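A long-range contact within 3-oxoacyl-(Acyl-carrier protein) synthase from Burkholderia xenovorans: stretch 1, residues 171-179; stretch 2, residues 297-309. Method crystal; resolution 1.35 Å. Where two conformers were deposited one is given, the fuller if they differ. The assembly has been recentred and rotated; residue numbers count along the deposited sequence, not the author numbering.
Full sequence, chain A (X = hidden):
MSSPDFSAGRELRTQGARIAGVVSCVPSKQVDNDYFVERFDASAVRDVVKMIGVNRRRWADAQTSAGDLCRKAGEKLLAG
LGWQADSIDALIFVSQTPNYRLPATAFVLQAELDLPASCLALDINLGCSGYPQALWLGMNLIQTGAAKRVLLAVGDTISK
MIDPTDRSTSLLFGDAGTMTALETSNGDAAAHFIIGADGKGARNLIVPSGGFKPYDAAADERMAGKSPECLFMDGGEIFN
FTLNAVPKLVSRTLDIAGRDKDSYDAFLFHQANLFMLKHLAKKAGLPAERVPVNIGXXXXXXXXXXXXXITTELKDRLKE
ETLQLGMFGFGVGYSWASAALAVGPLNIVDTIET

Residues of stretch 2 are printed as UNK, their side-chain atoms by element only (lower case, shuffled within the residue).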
# COMPACT_ATOMS: atom_id res chain seq x y z
N LEU A 171 11.58 -10.07 10.07
CA LEU A 171 10.36 -10.79 10.41
C LEU A 171 9.09 -10.07 9.96
O LEU A 171 8.01 -10.65 9.98
CB LEU A 171 10.31 -10.98 11.93
CG LEU A 171 11.29 -11.96 12.58
CD1 LEU A 171 11.21 -11.84 14.09
CD2 LEU A 171 11.00 -13.39 12.18
N LEU A 172 9.22 -8.81 9.58
CA LEU A 172 8.07 -7.96 9.36
C LEU A 172 7.51 -7.93 7.94
O LEU A 172 6.30 -7.98 7.74
CB LEU A 172 8.44 -6.53 9.77
CG LEU A 172 7.33 -5.49 9.60
CD1 LEU A 172 6.11 -5.82 10.40
CD2 LEU A 172 7.89 -4.13 10.00
N PHE A 173 8.39 -7.85 6.96
CA PHE A 173 7.96 -7.51 5.60
C PHE A 173 7.70 -8.71 4.70
O PHE A 173 8.46 -9.70 4.68
CB PHE A 173 8.98 -6.59 4.92
CG PHE A 173 9.03 -5.22 5.53
CD1 PHE A 173 8.02 -4.30 5.29
CD2 PHE A 173 10.07 -4.85 6.37
CE1 PHE A 173 8.07 -3.02 5.87
CE2 PHE A 173 10.12 -3.59 6.94
CZ PHE A 173 9.12 -2.69 6.70
N GLY A 174 6.64 -8.59 3.92
CA GLY A 174 6.31 -9.51 2.85
C GLY A 174 6.15 -8.74 1.55
O GLY A 174 6.18 -7.50 1.55
N ASP A 175 5.94 -9.47 0.46
CA ASP A 175 5.87 -8.89 -0.87
C ASP A 175 4.49 -9.09 -1.50
O ASP A 175 3.85 -10.12 -1.32
CB ASP A 175 6.92 -9.54 -1.78
CG ASP A 175 8.33 -9.30 -1.29
OD1 ASP A 175 8.56 -8.32 -0.54
OD2 ASP A 175 9.22 -10.07 -1.67
N ALA A 176 4.01 -8.06 -2.20
CA ALA A 176 2.78 -8.16 -2.97
C ALA A 176 2.74 -7.10 -4.07
O ALA A 176 3.36 -6.05 -3.94
CB ALA A 176 1.57 -8.02 -2.06
N GLY A 177 1.97 -7.37 -5.12
CA GLY A 177 1.70 -6.39 -6.16
C GLY A 177 0.21 -6.37 -6.45
O GLY A 177 -0.45 -7.39 -6.32
N THR A 178 -0.32 -5.21 -6.83
CA THR A 178 -1.76 -5.09 -7.04
C THR A 178 -2.05 -4.21 -8.23
O THR A 178 -1.23 -3.37 -8.64
CB THR A 178 -2.46 -4.49 -5.80
OG1 THR A 178 -2.17 -3.09 -5.68
CG2 THR A 178 -2.05 -5.21 -4.53
N MET A 179 -3.22 -4.42 -8.82
CA MET A 179 -3.74 -3.55 -9.85
C MET A 179 -5.17 -3.18 -9.51
O MET A 179 -5.99 -4.06 -9.25
CB MET A 179 -3.66 -4.22 -11.24
CG MET A 179 -3.86 -3.22 -12.39
SD MET A 179 -2.40 -2.16 -12.65
CE MET A 179 -1.42 -3.24 -13.68
N UNK A 297 -0.93 -13.42 7.53
CA UNK A 297 -0.65 -14.30 6.39
C UNK A 297 0.32 -13.68 5.39
O UNK A 297 0.92 -14.40 4.61
c UNK A 297 -1.94 -14.67 5.64
c UNK A 297 -2.46 -16.69 7.07
o UNK A 297 -2.66 -16.88 8.29
c UNK A 297 -2.98 -15.40 6.46
o UNK A 297 -1.85 -17.51 6.35
N UNK A 298 0.45 -12.36 5.38
CA UNK A 298 1.19 -11.66 4.33
C UNK A 298 2.31 -10.76 4.84
O UNK A 298 3.09 -10.25 4.03
c UNK A 298 0.26 -10.86 3.41
o UNK A 298 -3.56 -14.36 1.13
c UNK A 298 -2.63 -13.49 1.69
c UNK A 298 -0.76 -11.75 2.77
c UNK A 298 -0.40 -12.63 1.76
c UNK A 298 -1.34 -13.50 1.21
c UNK A 298 -2.08 -11.78 3.24
c UNK A 298 -3.01 -12.64 2.70
N UNK A 299 2.41 -10.57 6.15
CA UNK A 299 3.31 -9.56 6.68
C UNK A 299 2.90 -8.17 6.23
O UNK A 299 1.82 -7.96 5.69
N UNK A 300 3.79 -7.21 6.48
CA UNK A 300 3.63 -5.83 6.04
C UNK A 300 4.10 -5.77 4.59
O UNK A 300 5.26 -6.04 4.31
o UNK A 300 4.43 -3.14 5.40
c UNK A 300 4.50 -4.97 6.96
c UNK A 300 4.60 -3.52 6.56
n UNK A 300 4.93 -2.69 7.55
N UNK A 301 3.19 -5.45 3.66
CA UNK A 301 3.51 -5.43 2.23
C UNK A 301 3.61 -4.01 1.69
O UNK A 301 3.42 -3.77 0.50
c UNK A 301 2.55 -7.72 1.78
c UNK A 301 2.49 -6.23 1.40
o UNK A 301 1.16 -5.72 1.61
N UNK A 302 3.97 -3.09 2.57
CA UNK A 302 4.30 -1.73 2.13
C UNK A 302 3.17 -1.14 1.30
O UNK A 302 2.03 -1.09 1.76
o UNK A 302 6.01 -0.46 0.94
c UNK A 302 5.58 -1.78 1.29
N UNK A 303 3.41 -0.44 0.21
CA UNK A 303 2.32 0.24 -0.50
C UNK A 303 1.18 -0.68 -0.95
O UNK A 303 0.08 -0.20 -1.18
s UNK A 303 3.70 0.02 -2.92
c UNK A 303 2.83 1.02 -1.71
N UNK A 304 1.45 -1.98 -1.08
CA UNK A 304 0.40 -2.93 -1.47
C UNK A 304 -0.57 -3.27 -0.35
O UNK A 304 -1.57 -3.95 -0.60
c UNK A 304 1.01 -4.20 -1.99
N UNK A 305 -0.29 -2.82 0.87
CA UNK A 305 -0.98 -3.40 2.01
C UNK A 305 -2.49 -3.13 1.99
O UNK A 305 -3.27 -4.02 2.31
c UNK A 305 -0.35 -2.91 3.31
o UNK A 305 -0.62 -1.54 3.50
N UNK A 306 -2.92 -1.92 1.63
CA UNK A 306 -4.36 -1.64 1.61
C UNK A 306 -5.11 -2.39 0.50
O UNK A 306 -6.11 -3.04 0.75
c UNK A 306 -4.20 0.49 2.94
c UNK A 306 -4.63 -0.12 1.61
c UNK A 306 -6.11 0.14 1.33
c UNK A 306 -4.21 2.01 2.98
N UNK A 307 -4.64 -2.32 -0.76
CA UNK A 307 -5.36 -3.09 -1.78
C UNK A 307 -5.33 -4.61 -1.51
O UNK A 307 -6.31 -5.30 -1.79
c UNK A 307 -3.36 -2.11 -2.71
c UNK A 307 -4.67 -2.71 -3.10
c UNK A 307 -3.62 -1.45 -1.36
N UNK A 308 -4.25 -5.11 -0.93
CA UNK A 308 -4.18 -6.54 -0.58
C UNK A 308 -5.22 -6.85 0.50
O UNK A 308 -5.93 -7.86 0.45
c UNK A 308 -2.57 -8.41 0.21
c UNK A 308 -2.80 -9.32 -0.98
c UNK A 308 -2.77 -6.93 -0.13
c UNK A 308 -1.17 -8.59 0.80
N UNK A 309 -5.38 -5.93 1.44
CA UNK A 309 -6.38 -6.07 2.49
C UNK A 309 -7.79 -6.12 1.87
O UNK A 309 -8.63 -6.93 2.27
c UNK A 309 -6.28 -6.13 5.64
c UNK A 309 -6.24 -4.91 3.48
c UNK A 309 -6.89 -5.02 4.84
c UNK A 309 -6.69 -3.68 5.52
O HOH W 1 3.32 -11.41 1.52

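Position 297 carries three side-chain carbons, the third bearing two oxygens; this carboxylate, out of reach of stretch 1, is Glu297. At 298 one carbon leads to a six-carbon ring bearing an oxygen, and the residue is Tyr298. Its backbone does the work here: Tyr298 O receives a CA-H...O contact from Gly174 CA at 3.5 Å. Position 299 has no side-chain atoms, follows the helix with a phi of 63°, and lies with its CA 3.5 Å from Leu172 O. It is Gly299; a CB here would clash with Leu172 O, and positive phi by itself favours glycine.

Position 300 has two carbons, the second carrying one oxygen and one nitrogen, and its CB lies 3.9 Å from Leu172 CD1. The amide identifies Asn300, whose CG sits 3.6 Å from Phe173 CE1. Its OD1 accepts a hydrogen bond from the backbone N of 302 at 2.9 Å, bracing the turn.

At 301 a single carbon carries one oxygen and one carbon, the latter 4.0 Å from Ala176 CB: Thr301, with the methyl CG2. Position 302, one carbon then an oxygen, is Ser302, and 303, one carbon then a sulfur, is Cys303; neither side chain reaches stretch 1. The lone carbon at 304 lies 3.9 Å from Ala176 CB and marks Ala304.

Position 305, one carbon then an oxygen, with its CA-to-CB bond directed away from stretch 1, is Ser305. At 306 four carbons fork at the first, one arm two carbons long, giving Ile306; its CA-to-CB bond is also directed away. Three carbons at 307 close a ring onto the backbone N: Pro307, whose CG approaches Thr178 OG1 to 3.3 Å. At 308 four carbons fork at the second, and one of the terminal carbons lies 4.0 Å from Ala176 CB; this is Leu308, that atom being CD2. The same pattern at 309, out of reach, is Leu309.

The contact is polar at one end and apolar at the other. A single beta bridge pairs Phe173 with Asn300: Asn300 N donates to Leu172 O at 2.9 Å, and Gly174 N donates to Asn300 O at 2.9 Å, so both backbone groups of Asn300 are engaged. Close approach suits Gly174, where a CB would clash with Tyr298 O. Thr301 CA adds a CA-H...O contact to Gly174 O at 3.4 Å, and a water lies within hydrogen-bonding reach of both carbonyls, its O 3.2 Å from Asp175 O and 2.8 Å from Tyr298 O. Beyond the bridge, the strand crosses the second helix at 72°, and Ala176 and Thr178 point toward stretch 2, packing against Ala304, Pro307 and Leu308.

Stretch 2 (297-309) EYGNTSCASIPLL
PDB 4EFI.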